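Local coordinates for enterobactin synthetase component F-related protein (Vibrio cholerae serotype O1, PDB 4OXI), which binds glycyl-adenosine-5'-phosphate as an adenylation domain and probably activates glycine with ATP for a lipopolysaccharide modification that gives antimicrobial peptide resistance, at residues K230-S235 against G361-T366; Y236-C241 against Q423-Y428; M122-L127 against Y216-Q221. One frame throughout, in Å; residues are numbered along the deposited sequence.

Interaction 1 (K230-S235 against G361-T366); sequences KRIAVS and GPTECT. With GAP (glycyl-adenosine-5'-phosphate), chain B.
Thr363 and Glu364 of the Gly-Pro-Thr-Glu turn, a core motif of adenylate-forming enzymes, close over Ile232 on strand 230-235. The contact is apolar on the strand side. Ile232 CD1 sits over the flat face of the Glu364 carboxylate, 3.5 Å from Glu364 CD, and the same methyl meets Thr363 CG2 at 3.8 Å.

Thr363 divides its work between protein and ligand. Its CG2 lies anti to the backbone N and faces the isoleucine, while OG1 lies beside that N (chi1 -59°), which lets hydroxyl and amide grip one phosphate oxygen together: Thr363 N and Thr363 OG1 each donate to O1A of glycyl-adenosine-5'-phosphate at 3.0 Å, the amide with an angle of 159°. Gly361 O takes a weak bond from the glycyl amine of the ligand.

In the next shell, the turn is held by a short 3-10 segment in which Cys365 N donates to Pro362 O at 2.9 Å. The Glu364 chain bends at chi2, and its OE2 is fixed by a salt bridge to Arg477 and a hydrogen bond with Tyr428; Arg477 itself also bonds the ligand. Two residues along the strand from Ile232, Val234 meets the end of the turn: Thr366 OG1, hydrogen-bonded to Gln423 O, lies 3.7 Å from Val234 CG1.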
loop_
_atom_site.group_PDB
_atom_site.type_symbol
_atom_site.label_atom_id
_atom_site.label_comp_id
_atom_site.label_asym_id
_atom_site.label_seq_id
_atom_site.Cartn_x
_atom_site.Cartn_y
_atom_site.Cartn_z
ATOM N N LYS A 230 -7.523 -0.764 11.826
ATOM C CA LYS A 230 -6.775 0.411 12.216
ATOM C C LYS A 230 -6.718 1.276 10.979
ATOM O O LYS A 230 -6.597 0.764 9.858
ATOM C CB LYS A 230 -5.358 0.033 12.625
ATOM C CG LYS A 230 -5.270 -0.778 13.910
ATOM C CD LYS A 230 -3.830 -1.217 14.167
ATOM C CE LYS A 230 -3.713 -1.973 15.480
ATOM N NZ LYS A 230 -2.288 -2.345 15.735
ATOM N N ARG A 231 -6.822 2.583 11.165
ATOM C CA ARG A 231 -6.681 3.487 10.042
ATOM C C ARG A 231 -5.493 4.420 10.165
ATOM O O ARG A 231 -5.163 4.911 11.253
ATOM C CB ARG A 231 -7.975 4.235 9.789
ATOM C CG ARG A 231 -8.793 3.497 8.736
ATOM C CD ARG A 231 -10.228 3.840 8.806
ATOM N NE ARG A 231 -10.848 3.231 9.968
ATOM C CZ ARG A 231 -11.707 2.221 9.901
ATOM N NH1 ARG A 231 -12.034 1.702 8.715
ATOM N NH2 ARG A 231 -12.231 1.737 11.022
ATOM N N ILE A 232 -4.841 4.639 9.033
ATOM C CA ILE A 232 -3.585 5.356 9.006
ATOM C C ILE A 232 -3.713 6.492 8.009
ATOM O O ILE A 232 -3.828 6.262 6.797
ATOM C CB ILE A 232 -2.470 4.413 8.568
ATOM C CG1 ILE A 232 -2.286 3.306 9.610
ATOM C CG2 ILE A 232 -1.177 5.164 8.354
ATOM C CD1 ILE A 232 -1.445 2.150 9.104
ATOM N N ALA A 233 -3.720 7.714 8.526
ATOM C CA ALA A 233 -3.844 8.890 7.695
ATOM C C ALA A 233 -2.451 9.467 7.447
ATOM O O ALA A 233 -1.754 9.830 8.390
ATOM C CB ALA A 233 -4.746 9.913 8.367
ATOM N N VAL A 234 -2.060 9.543 6.177
ATOM C CA VAL A 234 -0.738 9.981 5.772
ATOM C C VAL A 234 -0.831 11.415 5.240
ATOM O O VAL A 234 -1.646 11.711 4.361
ATOM C CB VAL A 234 -0.181 9.046 4.676
ATOM C CG1 VAL A 234 1.131 9.585 4.104
ATOM C CG2 VAL A 234 0.011 7.640 5.228
ATOM N N SER A 235 -0.014 12.312 5.779
ATOM C CA SER A 235 -0.127 13.738 5.439
ATOM C C SER A 235 0.584 14.051 4.142
ATOM O O SER A 235 1.356 13.238 3.640
ATOM C CB SER A 235 0.513 14.589 6.527
ATOM O OG SER A 235 1.909 14.391 6.488
ATOM N N GLY A 361 9.663 -0.773 5.080
ATOM C CA GLY A 361 8.931 0.165 5.903
ATOM C C GLY A 361 7.475 -0.248 6.054
ATOM O O GLY A 361 6.940 -0.992 5.218
ATOM N N PRO A 362 6.835 0.211 7.136
ATOM C CA PRO A 362 5.415 -0.048 7.374
ATOM C C PRO A 362 4.574 1.112 6.855
ATOM O O PRO A 362 5.094 2.221 6.646
ATOM C CB PRO A 362 5.340 -0.110 8.899
ATOM C CG PRO A 362 6.366 0.899 9.341
ATOM C CD PRO A 362 7.483 0.839 8.303
ATOM N N THR A 363 3.287 0.858 6.654
ATOM C CA THR A 363 2.371 1.882 6.188
ATOM C C THR A 363 2.393 3.069 7.136
ATOM O O THR A 363 2.246 4.221 6.707
ATOM C CB THR A 363 0.952 1.297 6.072
ATOM O OG1 THR A 363 0.985 0.189 5.153
ATOM C CG2 THR A 363 -0.058 2.350 5.579
ATOM N N GLU A 364 2.604 2.787 8.422
ATOM C CA GLU A 364 2.637 3.824 9.463
ATOM C C GLU A 364 3.757 4.855 9.252
ATOM O O GLU A 364 3.721 5.954 9.818
ATOM C CB GLU A 364 2.779 3.175 10.846
ATOM C CG GLU A 364 1.495 2.506 11.373
ATOM C CD GLU A 364 1.317 1.046 10.909
ATOM O OE1 GLU A 364 1.997 0.627 9.942
ATOM O OE2 GLU A 364 0.504 0.305 11.528
ATOM N N CYS A 365 4.758 4.503 8.450
ATOM C CA CYS A 365 5.856 5.422 8.196
ATOM C C CYS A 365 6.000 5.739 6.702
ATOM O O CYS A 365 7.117 5.929 6.217
ATOM C CB CYS A 365 7.181 4.886 8.760
ATOM S SG CYS A 365 8.396 6.211 9.159
ATOM N N THR A 366 4.871 5.794 5.997
ATOM C CA THR A 366 4.810 6.232 4.598
ATOM C C THR A 366 5.668 5.387 3.655
ATOM O O THR A 366 6.755 5.802 3.239
ATOM C CB THR A 366 5.153 7.737 4.462
ATOM O OG1 THR A 366 4.361 8.472 5.400
ATOM C CG2 THR A 366 4.834 8.257 3.056
HETATM N N GAP B . 4.712 -0.077 3.040
HETATM C CA GAP B . 5.223 -1.374 2.507
HETATM C C GAP B . 4.569 -2.479 3.313
HETATM O O GAP B . 4.763 -3.660 3.092
HETATM P PA GAP B . 2.819 -3.001 5.369
HETATM O O1A GAP B . 2.410 -2.057 6.472
HETATM O O2A GAP B . 1.773 -3.764 4.573
HETATM O O3A GAP B . 3.691 -2.073 4.395
HETATM C "C5'" GAP B . 4.848 -3.546 6.938
HETATM O "O5'" GAP B . 3.863 -4.034 6.026
HETATM C "C4'" GAP B . 5.654 -4.719 7.459
HETATM O "O4'" GAP B . 6.115 -5.505 6.356
HETATM C "C3'" GAP B . 6.931 -4.303 8.155
HETATM O "O3'" GAP B . 6.686 -3.962 9.519
HETATM C "C2'" GAP B . 7.798 -5.540 7.990
HETATM O "O2'" GAP B . 7.390 -6.552 8.897
HETATM C "C1'" GAP B . 7.381 -6.091 6.652
HETATM N N9 GAP B . 8.353 -5.661 5.622
HETATM C C8 GAP B . 8.209 -4.606 4.799
HETATM N N7 GAP B . 9.268 -4.492 3.958
HETATM C C5 GAP B . 10.122 -5.495 4.257
HETATM C C6 GAP B . 11.441 -5.943 3.764
HETATM N N6 GAP B . 12.059 -5.294 2.739
HETATM N N1 GAP B . 11.990 -7.029 4.357
HETATM C C2 GAP B . 11.378 -7.688 5.367
HETATM N N3 GAP B . 10.178 -7.328 5.862
HETATM C C4 GAP B . 9.513 -6.263 5.353
#

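Interaction 2 (Y236-C241 against Q423-Y428); sequences YSNLHC and QLVKGY
Asn238 carries its CG beside its own backbone N (chi1 -66°), and this swings the carboxamide off the first turn of helix 236-249 and over the backbone of Gln423 and Leu424. On the next turn Cys241 has SG anti to the backbone N (chi1 179°), which sets the sulfur against the Gln423 side chain. The loop 423-428 is part of the A6 core motif of adenylation domains, and here it runs past the helix's N-terminal end, with the CA atoms of Asn238 and Gln423 at 4.3 Å.

The amide nitrogen of Asn238 does most of the touching. ND2 stands above the plane of the peptide joining Gln423 to Leu424, 3.4 Å from Gln423 C, and makes a weak, bent hydrogen bond to Leu424 O (3.1 Å, 133°). Its stronger acceptor is Lys422 O, just before the loop segment. The other end of the carboxamide turns back to the helix: OD1 accepts from Ser235 N, while Ser235, at the N-cap position, uses its side chain to cap a backbone N of the first turn. This reciprocal pattern is that of a capping box, and it fixes the rotation of the amide that reaches the loop. Val425 CG1 lies 4.1 Å from Asn238 OD1, and the same methyl packs on Ile232 and Val234.

Gln423 extends beyond CG, and its NE2 is held by Ala368 O and Cys365 O. The remaining contact is van der Waals packing, with Cys241 SG lying 3.9 Å from Gln423 CG.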
loop_
_atom_site.group_PDB
_atom_site.type_symbol
_atom_site.label_atom_id
_atom_site.label_comp_id
_atom_site.label_asym_id
_atom_site.label_seq_id
_atom_site.Cartn_x
_atom_site.Cartn_y
_atom_site.Cartn_z
ATOM N N TYR A 236 0.339 15.239 3.595
ATOM C CA TYR A 236 1.108 15.675 2.432
ATOM C C TYR A 236 2.599 15.742 2.727
ATOM O O TYR A 236 3.404 15.329 1.891
ATOM C CB TYR A 236 0.573 16.997 1.856
ATOM C CG TYR A 236 -0.657 16.772 1.007
ATOM C CD1 TYR A 236 -0.541 16.462 -0.343
ATOM C CD2 TYR A 236 -1.930 16.826 1.563
ATOM C CE1 TYR A 236 -1.656 16.238 -1.130
ATOM C CE2 TYR A 236 -3.055 16.606 0.790
ATOM C CZ TYR A 236 -2.906 16.310 -0.564
ATOM O OH TYR A 236 -4.015 16.082 -1.349
ATOM N N SER A 237 2.986 16.231 3.905
ATOM C CA SER A 237 4.428 16.301 4.189
ATOM C C SER A 237 5.040 14.906 4.364
ATOM O O SER A 237 6.167 14.687 3.939
ATOM C CB SER A 237 4.762 17.210 5.378
ATOM O OG SER A 237 4.185 16.721 6.569
ATOM N N ASN A 238 4.303 13.963 4.957
ATOM C CA ASN A 238 4.758 12.564 4.970
ATOM C C ASN A 238 5.056 12.093 3.551
ATOM O O ASN A 238 6.140 11.579 3.258
ATOM C CB ASN A 238 3.684 11.618 5.520
ATOM C CG ASN A 238 3.376 11.832 6.982
ATOM O OD1 ASN A 238 2.213 11.755 7.385
ATOM N ND2 ASN A 238 4.401 12.091 7.788
ATOM N N LEU A 239 4.076 12.270 2.668
ATOM C CA LEU A 239 4.172 11.760 1.299
ATOM C C LEU A 239 5.252 12.472 0.500
ATOM O O LEU A 239 5.961 11.843 -0.301
ATOM C CB LEU A 239 2.822 11.922 0.586
ATOM C CG LEU A 239 2.771 11.725 -0.932
ATOM C CD1 LEU A 239 3.234 10.319 -1.308
ATOM C CD2 LEU A 239 1.358 11.996 -1.470
ATOM N N HIS A 240 5.355 13.789 0.694
ATOM C CA HIS A 240 6.332 14.604 -0.048
ATOM C C HIS A 240 7.740 14.230 0.361
ATOM O O HIS A 240 8.635 14.163 -0.474
ATOM C CB HIS A 240 6.092 16.099 0.186
ATOM C CG HIS A 240 4.943 16.649 -0.599
ATOM N ND1 HIS A 240 4.154 17.683 -0.144
ATOM C CD2 HIS A 240 4.448 16.305 -1.810
ATOM C CE1 HIS A 240 3.227 17.955 -1.042
ATOM N NE2 HIS A 240 3.386 17.140 -2.067
ATOM N N CYS A 241 7.939 13.974 1.651
ATOM C CA CYS A 241 9.242 13.502 2.097
ATOM C C CYS A 241 9.637 12.193 1.396
ATOM O O CYS A 241 10.731 12.097 0.838
ATOM C CB CYS A 241 9.291 13.347 3.619
ATOM S SG CYS A 241 10.901 12.722 4.205
ATOM N N GLN A 423 8.424 11.082 7.755
ATOM C CA GLN A 423 7.498 10.118 7.137
ATOM C C GLN A 423 6.562 9.441 8.134
ATOM O O GLN A 423 5.629 8.751 7.741
ATOM C CB GLN A 423 8.267 9.044 6.355
ATOM C CG GLN A 423 8.876 9.559 5.068
ATOM C CD GLN A 423 9.768 8.546 4.429
ATOM O OE1 GLN A 423 10.842 8.881 3.946
ATOM N NE2 GLN A 423 9.333 7.289 4.412
ATOM N N LEU A 424 6.813 9.629 9.423
ATOM C CA LEU A 424 6.001 8.976 10.440
ATOM C C LEU A 424 4.657 9.681 10.585
ATOM O O LEU A 424 4.614 10.909 10.659
ATOM C CB LEU A 424 6.729 8.974 11.783
ATOM C CG LEU A 424 5.986 8.203 12.878
ATOM C CD1 LEU A 424 5.866 6.761 12.475
ATOM C CD2 LEU A 424 6.675 8.331 14.240
ATOM N N VAL A 425 3.561 8.914 10.604
ATOM C CA VAL A 425 2.224 9.484 10.846
ATOM C C VAL A 425 2.050 9.868 12.330
ATOM O O VAL A 425 2.829 9.431 13.177
ATOM C CB VAL A 425 1.098 8.488 10.459
ATOM C CG1 VAL A 425 1.189 8.098 8.971
ATOM C CG2 VAL A 425 1.174 7.252 11.320
ATOM N N LYS A 426 1.022 10.654 12.642
ATOM C CA LYS A 426 0.795 11.138 14.005
ATOM C C LYS A 426 0.420 10.025 14.966
ATOM O O LYS A 426 0.625 10.143 16.171
ATOM C CB LYS A 426 -0.343 12.162 14.035
ATOM C CG LYS A 426 -0.124 13.411 13.193
ATOM C CD LYS A 426 1.013 14.248 13.739
ATOM C CE LYS A 426 1.251 15.490 12.879
ATOM N NZ LYS A 426 2.531 16.169 13.259
ATOM N N GLY A 427 -0.155 8.960 14.428
ATOM C CA GLY A 427 -0.726 7.891 15.232
ATOM C C GLY A 427 -1.837 7.291 14.397
ATOM O O GLY A 427 -1.957 7.598 13.208
ATOM N N TYR A 428 -2.650 6.436 14.994
ATOM C CA TYR A 428 -3.777 5.871 14.269
ATOM C C TYR A 428 -4.960 6.832 14.368
ATOM O O TYR A 428 -5.125 7.532 15.367
ATOM C CB TYR A 428 -4.129 4.487 14.819
ATOM C CG TYR A 428 -3.007 3.473 14.659
ATOM C CD1 TYR A 428 -2.718 2.914 13.415
ATOM C CD2 TYR A 428 -2.233 3.077 15.742
ATOM C CE1 TYR A 428 -1.689 1.986 13.253
ATOM C CE2 TYR A 428 -1.206 2.140 15.591
ATOM C CZ TYR A 428 -0.941 1.607 14.340
ATOM O OH TYR A 428 0.076 0.691 14.169
#

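Interaction 3 (M122-L127 against Y216-Q221); sequences MTYIPL and YAYIMQ
A parallel beta bridge joins strand 123-126, at the edge of a parallel sheet, to strand 216-222, with Tyr124 paired to Tyr218. The strand axes come within 4.7 Å and their directions differ by 26°. Tyr124 supplies both backbone bonds: its N donates to Ala217 O at 3.0 Å, and its O accepts from Ile219 N, also at 3.0 Å. One residue thus grips the two neighbours of its partner.

Before the bridge, Thr123 OG1 donates to Tyr216 O over 2.7 Å, approaching from above the carbonyl plane. It is also hydrogen-bonded to Gln98 NE2, just before strand 99-102, the neighbour of strand 123-126 in its own sheet, so the hydroxyl joins that sheet to strand 216-222. Water 1 donates to Met122 O and Ala217 O and lies in plane at the edge of the Tyr124 ring. Past the bridge, water 2 sits between Pro126 O and Ile219 O.

The two tyrosines lie side by side and point the same way. Tyr124 holds CG between its backbone N and carbonyl carbon (chi1 81°), and this brings one ring face over Tyr218 CB, a CH-pi contact at 3.8 Å from CB to the centroid of the Tyr124 ring. Both side chains pack on Val270 of helix 268-279. Farther along the same face the Pro126 and Met220 side chains cross at about a right angle, Pro126 CG 3.7 Å from Met220 SD. On the other face of the strand pair, Thr123 CG2 meets Ile219 CG1 at 3.8 Å.

Strand 216-222 also pairs antiparallel with strand 230-235, where Ala217 and Tyr218 both face Val234. The second strand therefore carries a parallel bridge on one side and, on the other, the doubled residue of a classic beta bulge.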
loop_
_atom_site.group_PDB
_atom_site.type_symbol
_atom_site.label_atom_id
_atom_site.label_comp_id
_atom_site.label_asym_id
_atom_site.label_seq_id
_atom_site.Cartn_x
_atom_site.Cartn_y
_atom_site.Cartn_z
ATOM N N MET A 122 -6.786 17.485 -1.491
ATOM C CA MET A 122 -7.795 16.714 -0.775
ATOM C C MET A 122 -7.273 15.378 -0.256
ATOM O O MET A 122 -6.066 15.108 -0.332
ATOM C CB MET A 122 -9.034 16.575 -1.647
ATOM C CG MET A 122 -9.690 17.953 -1.834
ATOM S SD MET A 122 -10.846 17.988 -3.183
ATOM C CE MET A 122 -11.706 16.466 -2.764
ATOM N N THR A 123 -8.169 14.570 0.309
ATOM C CA THR A 123 -7.790 13.297 0.928
ATOM C C THR A 123 -8.516 12.169 0.230
ATOM O O THR A 123 -9.751 12.194 0.132
ATOM C CB THR A 123 -8.230 13.246 2.409
ATOM O OG1 THR A 123 -7.845 14.455 3.075
ATOM C CG2 THR A 123 -7.607 12.049 3.124
ATOM N N TYR A 124 -7.780 11.171 -0.258
ATOM C CA TYR A 124 -8.457 10.038 -0.867
ATOM C C TYR A 124 -8.403 8.790 0.001
ATOM O O TYR A 124 -7.463 8.587 0.771
ATOM C CB TYR A 124 -8.011 9.787 -2.316
ATOM C CG TYR A 124 -6.707 9.034 -2.515
ATOM C CD1 TYR A 124 -6.690 7.640 -2.601
ATOM C CD2 TYR A 124 -5.501 9.721 -2.683
ATOM C CE1 TYR A 124 -5.501 6.946 -2.808
ATOM C CE2 TYR A 124 -4.298 9.034 -2.891
ATOM C CZ TYR A 124 -4.315 7.655 -2.958
ATOM O OH TYR A 124 -3.145 6.979 -3.179
ATOM N N ILE A 125 -9.440 7.971 -0.125
ATOM C CA ILE A 125 -9.589 6.765 0.671
ATOM C C ILE A 125 -9.907 5.593 -0.256
ATOM O O ILE A 125 -11.044 5.420 -0.690
ATOM C CB ILE A 125 -10.735 6.934 1.679
ATOM C CG1 ILE A 125 -10.550 8.243 2.462
ATOM C CG2 ILE A 125 -10.813 5.729 2.646
ATOM C CD1 ILE A 125 -11.803 8.737 3.108
ATOM N N PRO A 126 -8.896 4.789 -0.586
ATOM C CA PRO A 126 -9.185 3.697 -1.516
ATOM C C PRO A 126 -9.967 2.590 -0.818
ATOM O O PRO A 126 -9.646 2.245 0.319
ATOM C CB PRO A 126 -7.786 3.199 -1.912
ATOM C CG PRO A 126 -6.896 3.568 -0.772
ATOM C CD PRO A 126 -7.471 4.851 -0.203
ATOM N N LEU A 127 -10.973 2.038 -1.485
ATOM C CA LEU A 127 -11.787 0.977 -0.894
ATOM C C LEU A 127 -11.364 -0.368 -1.481
ATOM O O LEU A 127 -11.101 -0.470 -2.682
ATOM C CB LEU A 127 -13.266 1.233 -1.208
ATOM C CG LEU A 127 -13.839 2.562 -0.728
ATOM C CD1 LEU A 127 -15.262 2.800 -1.246
ATOM C CD2 LEU A 127 -13.814 2.620 0.800
ATOM N N TYR A 216 -4.290 15.580 5.423
ATOM C CA TYR A 216 -4.095 14.199 4.989
ATOM C C TYR A 216 -4.198 14.072 3.467
ATOM O O TYR A 216 -5.145 14.590 2.853
ATOM C CB TYR A 216 -5.148 13.311 5.631
ATOM C CG TYR A 216 -5.123 13.292 7.146
ATOM C CD1 TYR A 216 -3.919 13.306 7.846
ATOM C CD2 TYR A 216 -6.306 13.241 7.876
ATOM C CE1 TYR A 216 -3.895 13.281 9.249
ATOM C CE2 TYR A 216 -6.294 13.216 9.270
ATOM C CZ TYR A 216 -5.087 13.228 9.945
ATOM O OH TYR A 216 -5.077 13.183 11.315
ATOM N N ALA A 217 -3.238 13.368 2.863
ATOM C CA ALA A 217 -3.271 13.102 1.424
ATOM C C ALA A 217 -4.077 11.835 1.120
ATOM O O ALA A 217 -4.815 11.774 0.117
ATOM C CB ALA A 217 -1.848 12.988 0.857
ATOM N N TYR A 218 -3.934 10.823 1.974
ATOM C CA TYR A 218 -4.733 9.608 1.816
ATOM C C TYR A 218 -4.893 8.897 3.138
ATOM O O TYR A 218 -4.100 9.100 4.055
ATOM C CB TYR A 218 -4.112 8.649 0.781
ATOM C CG TYR A 218 -2.702 8.164 1.099
ATOM C CD1 TYR A 218 -2.489 6.993 1.824
ATOM C CD2 TYR A 218 -1.592 8.866 0.659
ATOM C CE1 TYR A 218 -1.203 6.546 2.101
ATOM C CE2 TYR A 218 -0.295 8.426 0.935
ATOM C CZ TYR A 218 -0.115 7.272 1.660
ATOM O OH TYR A 218 1.165 6.837 1.935
ATOM N N ILE A 219 -5.918 8.059 3.242
ATOM C CA ILE A 219 -6.093 7.260 4.450
ATOM C C ILE A 219 -6.165 5.782 4.106
ATOM O O ILE A 219 -7.032 5.357 3.335
ATOM C CB ILE A 219 -7.386 7.652 5.193
ATOM C CG1 ILE A 219 -7.372 9.152 5.529
ATOM C CG2 ILE A 219 -7.568 6.780 6.425
ATOM C CD1 ILE A 219 -8.733 9.695 5.977
ATOM N N MET A 220 -5.268 4.999 4.693
ATOM C CA MET A 220 -5.227 3.563 4.463
ATOM C C MET A 220 -5.881 2.862 5.629
ATOM O O MET A 220 -6.122 3.463 6.679
ATOM C CB MET A 220 -3.781 3.065 4.351
ATOM C CG MET A 220 -3.058 3.522 3.097
ATOM S SD MET A 220 -4.050 3.370 1.589
ATOM C CE MET A 220 -2.717 3.445 0.378
ATOM N N GLN A 221 -6.172 1.581 5.447
ATOM C CA GLN A 221 -6.555 0.773 6.581
ATOM C C GLN A 221 -5.824 -0.557 6.616
ATOM O O GLN A 221 -5.387 -1.089 5.596
ATOM C CB GLN A 221 -8.071 0.598 6.698
ATOM C CG GLN A 221 -8.777 0.065 5.491
ATOM C CD GLN A 221 -10.288 -0.074 5.727
ATOM O OE1 GLN A 221 -10.980 0.873 6.176
ATOM N NE2 GLN A 221 -10.802 -1.266 5.444
HETATM O O HOH W 1 -4.433 13.303 -2.197
HETATM O O HOH W 2 -8.174 2.792 2.584
#

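All three contacts are buried and adjoin one another around strand 230-235. It pairs with strand 216-222 of interaction 3, presents Ile232 and Val234 to the ligand turn in interaction 1, and runs straight into the helix of interaction 2. Their chemistry differs with place. Interaction 3 rests on backbone bonds between strands, interaction 2 on an asparagine amide lying over the loop backbone, with one weak bond across, and on Cys241 packed against Gln423, and interaction 1 on apolar packing without a hydrogen bond across it, its polar groups turned to ligand and neighbours. Thr366 with Gln423 and Glu364 with Tyr428 tie interactions 1 and 2 together; Tyr236 OH with Met122 O ties interaction 2 to 3.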